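Side-chain contacts in acidocalcisomal pyrophosphatase (Trypanosoma brucei brucei, PDB 5C5V), which probably hydrolyses inorganic pyrophosphate to phosphate, using magnesium ions bound with the substrate in the active site: residues H58-F61 against E62-W65; H71-H74 against S75-C79; M249-G253 against K254-K258. All blocks are in the same frame, centred on the assembly; numbering follows the deposited sequence.

Contact 1: H58-F61 against E62-W65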
# COMPACT_ATOMS: atom_id res chain seq x y z
N HIS A 58 -8.57 33.69 40.87
CA HIS A 58 -8.60 33.52 39.42
C HIS A 58 -9.96 33.05 38.94
O HIS A 58 -10.53 32.11 39.49
CB HIS A 58 -7.53 32.52 38.97
CG HIS A 58 -6.13 32.99 39.17
ND1 HIS A 58 -5.03 32.21 38.86
CD2 HIS A 58 -5.64 34.16 39.64
CE1 HIS A 58 -3.93 32.88 39.14
NE2 HIS A 58 -4.27 34.06 39.61
N VAL A 59 -10.46 33.70 37.90
CA VAL A 59 -11.72 33.27 37.30
C VAL A 59 -11.49 32.01 36.47
O VAL A 59 -11.30 32.07 35.26
CB VAL A 59 -12.32 34.37 36.42
CG1 VAL A 59 -13.64 33.91 35.84
CG2 VAL A 59 -12.51 35.64 37.23
N THR A 60 -11.52 30.86 37.14
CA THR A 60 -11.43 29.58 36.45
C THR A 60 -12.71 29.36 35.67
O THR A 60 -13.66 30.11 35.84
CB THR A 60 -11.22 28.42 37.45
OG1 THR A 60 -12.39 28.30 38.29
CG2 THR A 60 -10.00 28.70 38.32
N PHE A 61 -12.76 28.36 34.80
CA PHE A 61 -14.00 28.12 34.09
C PHE A 61 -15.08 27.76 35.09
O PHE A 61 -16.24 28.18 34.97
CB PHE A 61 -13.89 27.02 33.04
CG PHE A 61 -15.23 26.58 32.52
CD1 PHE A 61 -16.04 27.47 31.84
CD2 PHE A 61 -15.69 25.29 32.73
CE1 PHE A 61 -17.29 27.09 31.38
CE2 PHE A 61 -16.94 24.90 32.26
CZ PHE A 61 -17.74 25.81 31.59
N GLU A 62 -14.69 26.96 36.08
CA GLU A 62 -15.63 26.44 37.06
C GLU A 62 -16.30 27.57 37.84
O GLU A 62 -17.48 27.49 38.13
CB GLU A 62 -14.92 25.48 38.02
CG GLU A 62 -15.82 24.37 38.58
CD GLU A 62 -16.49 23.54 37.50
OE1 GLU A 62 -15.81 23.13 36.54
OE2 GLU A 62 -17.71 23.27 37.62
N LYS A 63 -15.56 28.62 38.15
CA LYS A 63 -16.15 29.76 38.83
C LYS A 63 -16.96 30.60 37.86
O LYS A 63 -17.99 31.15 38.22
CB LYS A 63 -15.08 30.64 39.48
CG LYS A 63 -14.14 29.92 40.43
CD LYS A 63 -13.35 30.93 41.26
CE LYS A 63 -11.99 30.41 41.71
NZ LYS A 63 -11.25 31.51 42.43
N PHE A 64 -16.51 30.69 36.61
CA PHE A 64 -17.26 31.41 35.60
C PHE A 64 -18.62 30.75 35.39
O PHE A 64 -19.63 31.43 35.26
CB PHE A 64 -16.48 31.46 34.28
CG PHE A 64 -17.25 32.08 33.15
CD1 PHE A 64 -17.40 33.45 33.06
CD2 PHE A 64 -17.80 31.28 32.16
CE1 PHE A 64 -18.11 34.01 32.02
CE2 PHE A 64 -18.50 31.83 31.11
CZ PHE A 64 -18.66 33.20 31.04
N TRP A 65 -18.63 29.41 35.37
CA TRP A 65 -19.87 28.66 35.24
C TRP A 65 -20.80 28.96 36.41
O TRP A 65 -21.99 29.17 36.22
CB TRP A 65 -19.58 27.16 35.18
CG TRP A 65 -20.80 26.27 35.03
CD1 TRP A 65 -21.15 25.23 35.84
CD2 TRP A 65 -21.80 26.33 33.99
NE1 TRP A 65 -22.31 24.65 35.38
CE2 TRP A 65 -22.73 25.30 34.25
CE3 TRP A 65 -22.00 27.15 32.88
CZ2 TRP A 65 -23.83 25.07 33.43
CZ3 TRP A 65 -23.10 26.92 32.08
CH2 TRP A 65 -24.00 25.89 32.35
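T60 takes the N-cap position and receives K63 N on its hydroxyl, in the EF-hand region of the chain: H58-F61 carries the short strand that pairs with the strand 23-24, as between the two loops of a paired EF-hand, and E62-W65 lies in the first turn of the helix 61-69. The capping bond runs from K63 N to T60 OG1 (3.2 Å, 155° at the hydrogen). T60 has chi1 near 65°, which swings its hydroxyl oxygen between its own backbone N and carbonyl carbon, facing the incoming N-H. The main chain then takes over: T60 O receives F64 N at 3.0 Å, with a second, weak approach from K63 N, and F61 O receives W65 N at 2.7 Å.

K63 reaches back to the loop before the strand. Its CG lies 3.2 Å from T60 OG1, and beyond CG the chain is extended, so its methylenes pass the threonine hydroxyl and deliver K63 NZ to H58 O in a weak bond of 3.1 Å. NZ also gives a hydrogen bond to the carbonyl of D56, so one ammonium gathers two carbonyls of the loop before the helix.

Apolar contacts lie elsewhere around the turn. V59 CG1 crosses the start of the F64 side chain, 4.1 Å from F64 CB. F61 meets F13 edge-to-face and F64 touches M9, both on the helix 3-14. Between the two phenylalanines, F61 CD1 comes to the edge of the F64 ring, near its plane and 4.2 Å from F64 CD2. Over one face of the F61 ring sits W65 CB, displaced toward the rim and 4.3 Å from F61 CZ.

Contact 2: H71-H74 against S75-C79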
# COMPACT_ATOMS: atom_id res chain seq x y z
N HIS A 71 -27.25 33.74 37.71
CA HIS A 71 -28.16 34.73 37.11
C HIS A 71 -29.57 34.17 36.95
O HIS A 71 -29.75 32.94 36.99
CB HIS A 71 -27.63 35.19 35.75
CG HIS A 71 -26.49 36.15 35.83
ND1 HIS A 71 -26.68 37.52 35.88
CD2 HIS A 71 -25.15 35.96 35.85
CE1 HIS A 71 -25.51 38.12 35.94
NE2 HIS A 71 -24.57 37.20 35.94
N PRO A 72 -30.56 35.05 36.72
CA PRO A 72 -31.95 34.59 36.55
C PRO A 72 -32.15 34.07 35.12
O PRO A 72 -31.79 34.74 34.15
CB PRO A 72 -32.78 35.86 36.84
CG PRO A 72 -31.79 37.02 36.91
CD PRO A 72 -30.43 36.51 36.54
N VAL A 73 -32.71 32.86 35.02
CA VAL A 73 -32.73 32.11 33.76
C VAL A 73 -33.31 32.88 32.57
O VAL A 73 -33.05 32.54 31.42
CB VAL A 73 -33.52 30.77 33.93
CG1 VAL A 73 -33.60 30.01 32.60
CG2 VAL A 73 -32.84 29.87 34.96
N HIS A 74 -34.06 33.94 32.84
CA HIS A 74 -34.62 34.70 31.73
C HIS A 74 -33.59 35.64 31.09
O HIS A 74 -33.29 35.50 29.89
CB HIS A 74 -35.85 35.49 32.16
CG HIS A 74 -36.62 36.05 31.01
ND1 HIS A 74 -36.51 37.37 30.61
CD2 HIS A 74 -37.44 35.45 30.11
CE1 HIS A 74 -37.28 37.56 29.55
NE2 HIS A 74 -37.85 36.41 29.22
N SER A 75 -33.04 36.57 31.88
CA SER A 75 -32.06 37.54 31.38
C SER A 75 -30.84 36.85 30.74
O SER A 75 -30.27 37.33 29.75
CB SER A 75 -31.61 38.46 32.51
OG SER A 75 -30.44 37.94 33.12
N ARG A 76 -30.43 35.72 31.31
CA ARG A 76 -29.35 34.95 30.72
C ARG A 76 -29.67 34.66 29.28
O ARG A 76 -28.87 34.94 28.37
CB ARG A 76 -29.15 33.63 31.48
CG ARG A 76 -28.08 33.61 32.55
CD ARG A 76 -28.51 32.64 33.64
NE ARG A 76 -28.73 31.28 33.15
CZ ARG A 76 -29.42 30.36 33.82
NH1 ARG A 76 -29.93 30.68 35.01
NH2 ARG A 76 -29.61 29.14 33.32
N THR A 77 -30.87 34.10 29.06
CA THR A 77 -31.27 33.59 27.75
C THR A 77 -31.28 34.68 26.67
O THR A 77 -31.18 34.37 25.48
CB THR A 77 -32.64 32.87 27.81
OG1 THR A 77 -32.54 31.74 28.70
CG2 THR A 77 -33.03 32.33 26.43
N LYS A 78 -31.43 35.95 27.05
CA LYS A 78 -31.43 36.99 26.02
C LYS A 78 -30.05 37.07 25.35
O LYS A 78 -29.96 37.02 24.11
CB LYS A 78 -31.77 38.36 26.58
CG LYS A 78 -30.75 38.95 27.53
CD LYS A 78 -31.27 40.24 28.14
CE LYS A 78 -30.31 40.84 29.14
NZ LYS A 78 -30.85 42.11 29.72
N CYS A 79 -28.98 37.14 26.14
CA CYS A 79 -27.65 37.27 25.55
C CYS A 79 -27.22 35.90 25.06
O CYS A 79 -26.48 35.78 24.09
CB CYS A 79 -26.62 37.83 26.54
SG CYS A 79 -25.72 36.56 27.51
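R76 reaches back to the carbonyl of H71 across the start of the helix 73-87, where P72 holds the N-cap position. Its NH1 gives a hydrogen bond to H71 O at 3.0 Å, 151° at the hydrogen. The carbonyl oxygen lies at the edge of the guanidinium, in its plane, but the nitrogen stands above the plane of the carbonyl, 43° out of it. The arginine gets there by bending at chi2 and chi3; on the way R76 CD passes 3.4 Å from H71 CB. The guanidinium then leans against V73, whose CA sits over one of its faces toward the rim, while V73 CG2 lies close by NH1.

The carbonyls that open the helix are claimed one after another. P72 O accepts from R76 N at 3.3 Å in an almost straight bond, so arginine supplies a donor to two successive carbonyls, one from its backbone and one from its tip. V73 O is taken by a hydroxyl: T77 OG1 donates at 2.9 Å, approaching end-on to the carbonyl, because chi1 of -61° lays OG1 beside the threonine's own N and facing the carbonyl one turn earlier. H74 O receives K78 N only weakly, at 3.4 Å.

Outside this turn, K78 NZ makes a salt bridge with D44, the H71 ring meets W67 steeply, and R76 packs on W68 of the preceding helix 61-69 as well as on T1. The chemistry is that of a largely exposed helix start whose arginine is buried: a charged side chain, probably polarising the H71 carbonyl, ties the last loop residues to the first turn, and a threonine hydroxyl supplies a further donor to the helix backbone.

Contact 3: M249-G253 against K254-K258. With MG (magnesium ion), chain D; MG (magnesium ion), chain E; 2PN (imidodiphosphoric acid), chain C.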
# COMPACT_ATOMS: atom_id res chain seq x y z
N MET A 249 -26.90 -14.24 -5.44
CA MET A 249 -27.21 -15.49 -4.78
C MET A 249 -28.70 -15.67 -4.51
O MET A 249 -29.35 -14.77 -3.95
CB MET A 249 -26.45 -15.57 -3.46
CG MET A 249 -26.74 -16.81 -2.64
SD MET A 249 -25.72 -16.84 -1.16
CE MET A 249 -26.31 -18.34 -0.36
N ILE A 250 -29.24 -16.82 -4.91
CA ILE A 250 -30.59 -17.24 -4.54
C ILE A 250 -30.46 -18.36 -3.50
O ILE A 250 -30.00 -19.45 -3.81
CB ILE A 250 -31.41 -17.77 -5.75
CG1 ILE A 250 -31.23 -16.89 -6.98
CG2 ILE A 250 -32.89 -17.94 -5.39
CD1 ILE A 250 -31.58 -15.49 -6.74
N ASP A 251 -30.88 -18.09 -2.27
CA ASP A 251 -30.65 -18.98 -1.14
C ASP A 251 -31.97 -19.58 -0.64
O ASP A 251 -32.83 -18.85 -0.13
CB ASP A 251 -29.94 -18.19 -0.02
CG ASP A 251 -29.54 -19.07 1.15
OD1 ASP A 251 -29.76 -20.29 1.08
OD2 ASP A 251 -29.00 -18.52 2.14
N GLU A 252 -32.15 -20.89 -0.80
CA GLU A 252 -33.40 -21.54 -0.37
C GLU A 252 -34.64 -20.86 -0.96
O GLU A 252 -35.64 -20.66 -0.27
CB GLU A 252 -33.50 -21.55 1.17
CG GLU A 252 -32.41 -22.38 1.88
CD GLU A 252 -32.09 -21.89 3.30
OE1 GLU A 252 -32.53 -20.79 3.70
OE2 GLU A 252 -31.39 -22.61 4.05
N GLY A 253 -34.56 -20.47 -2.22
CA GLY A 253 -35.71 -19.87 -2.89
C GLY A 253 -35.91 -18.38 -2.63
O GLY A 253 -36.91 -17.82 -3.08
N LYS A 254 -34.99 -17.73 -1.92
CA LYS A 254 -35.13 -16.29 -1.65
C LYS A 254 -33.97 -15.50 -2.26
O LYS A 254 -32.84 -15.99 -2.30
CB LYS A 254 -35.15 -16.00 -0.14
CG LYS A 254 -35.87 -17.00 0.75
CD LYS A 254 -37.35 -17.08 0.54
CE LYS A 254 -37.92 -18.11 1.51
NZ LYS A 254 -37.50 -17.82 2.92
N MET A 255 -34.23 -14.28 -2.73
CA MET A 255 -33.17 -13.41 -3.23
C MET A 255 -32.24 -13.05 -2.07
O MET A 255 -32.67 -12.65 -1.00
CB MET A 255 -33.73 -12.14 -3.87
CG MET A 255 -32.76 -11.45 -4.82
SD MET A 255 -32.51 -12.38 -6.36
CE MET A 255 -30.71 -12.41 -6.44
N ASP A 256 -30.94 -13.21 -2.29
CA ASP A 256 -29.99 -13.08 -1.20
C ASP A 256 -28.69 -12.50 -1.72
O ASP A 256 -27.62 -13.11 -1.58
CB ASP A 256 -29.78 -14.44 -0.54
CG ASP A 256 -29.33 -14.33 0.88
OD1 ASP A 256 -29.45 -13.23 1.47
OD2 ASP A 256 -28.87 -15.36 1.43
N TRP A 257 -28.80 -11.32 -2.33
CA TRP A 257 -27.66 -10.59 -2.87
C TRP A 257 -26.49 -10.60 -1.92
O TRP A 257 -26.67 -10.45 -0.71
CB TRP A 257 -28.01 -9.13 -3.16
CG TRP A 257 -29.11 -8.89 -4.13
CD1 TRP A 257 -30.38 -8.48 -3.84
CD2 TRP A 257 -29.05 -9.03 -5.55
NE1 TRP A 257 -31.11 -8.35 -5.00
CE2 TRP A 257 -30.32 -8.68 -6.06
CE3 TRP A 257 -28.04 -9.40 -6.45
CZ2 TRP A 257 -30.61 -8.69 -7.42
CZ3 TRP A 257 -28.33 -9.42 -7.80
CH2 TRP A 257 -29.61 -9.07 -8.28
N LYS A 258 -25.30 -10.77 -2.47
CA LYS A 258 -24.07 -10.69 -1.70
C LYS A 258 -23.20 -9.59 -2.26
O LYS A 258 -22.58 -9.75 -3.31
CB LYS A 258 -23.33 -12.03 -1.71
CG LYS A 258 -24.07 -13.17 -1.02
CD LYS A 258 -23.99 -13.05 0.49
CE LYS A 258 -24.73 -14.19 1.17
NZ LYS A 258 -26.20 -14.09 0.97
MG MG D . -28.67 -16.48 3.07
MG MG E . -29.16 -13.01 3.47
P1 2PN C . -27.60 -17.57 5.96
O1 2PN C . -28.43 -17.78 7.26
O2 2PN C . -28.56 -17.71 4.74
O3 2PN C . -26.42 -18.58 5.95
N1 2PN C . -26.93 -16.08 6.00
P2 2PN C . -27.76 -14.68 5.84
O4 2PN C . -28.94 -14.61 6.87
O5 2PN C . -28.33 -14.66 4.43
O6 2PN C . -26.86 -13.54 6.04
O HOH W 1 -26.60 -16.59 2.91
O HOH W 2 -30.86 -16.34 3.50
O HOH W 3 -29.95 -10.96 3.17
O HOH W 4 -29.49 -12.59 5.33
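The hairpin of the strands 238-251 and 254-263, closed by a type I' turn from D251 to K254, supplies two aspartates to the pyrophosphatase active site. D251 and K254 form a hydrogen-bonded antiparallel pair (D251 N to K254 O, 2.9 Å), and G253 takes a backbone shape in which a CB would strike the carbonyl before it. D251 and D256 project side by side from the hairpin, carboxylate planes 24° apart. One magnesium ion takes D251 OD2 at 2.3 Å and D256 OD2 at 2.0 Å, and sharing it brings D251 OD2 and D256 OD2 to 3.2 Å; two imidodiphosphate oxygens and two waters complete its shell. The other oxygen, D256 OD1, binds a second magnesium ion at 2.0 Å, a site shared with D219 and D224, so D256 bridges the metals, as does O5 of the ligand.

K258 comes from beside this pair. Its NZ makes a salt bridge with D256 OD2 (3.0 Å) and donates to D256 O, to a water on the first magnesium ion and to D224, while M249 SD lies 3.5 Å from K258 NZ. D251 OD1 makes a salt bridge with K297.

On the opposite face of the hairpin, I250 CD1 presses on M255 CE at 3.2 Å, and that methyl also sits over the centre of the W257 ring; I250 packs further on H306 and M255 on F212. On the metal side, the chemistry implies a D256 carboxylate fixed in position by two magnesium ions and a lysine.

In the fold
Contacts 1 and 2 stand in the helical EF-hand region, on successive helices 61-69 and 73-87, their centres about 18 Å apart; contact 3 lies on the other side of the chain's centre, in the pyrophosphatase domain, its centre about 62 and 61 Å from theirs. At the two helix starts threonine plays opposite parts: its oxygen accepts a backbone N-H at the cap in contact 1 and donates to a carbonyl in contact 2. Contact 1 is partly buried and adds aromatic packing against the helix 3-14, whereas contact 2 is mostly at the surface. Contact 3 is the buried one, a metal-binding hairpin. Lysine serves carbonyls in contact 1, and in contact 3 both a carbonyl and a metal-bound carboxylate.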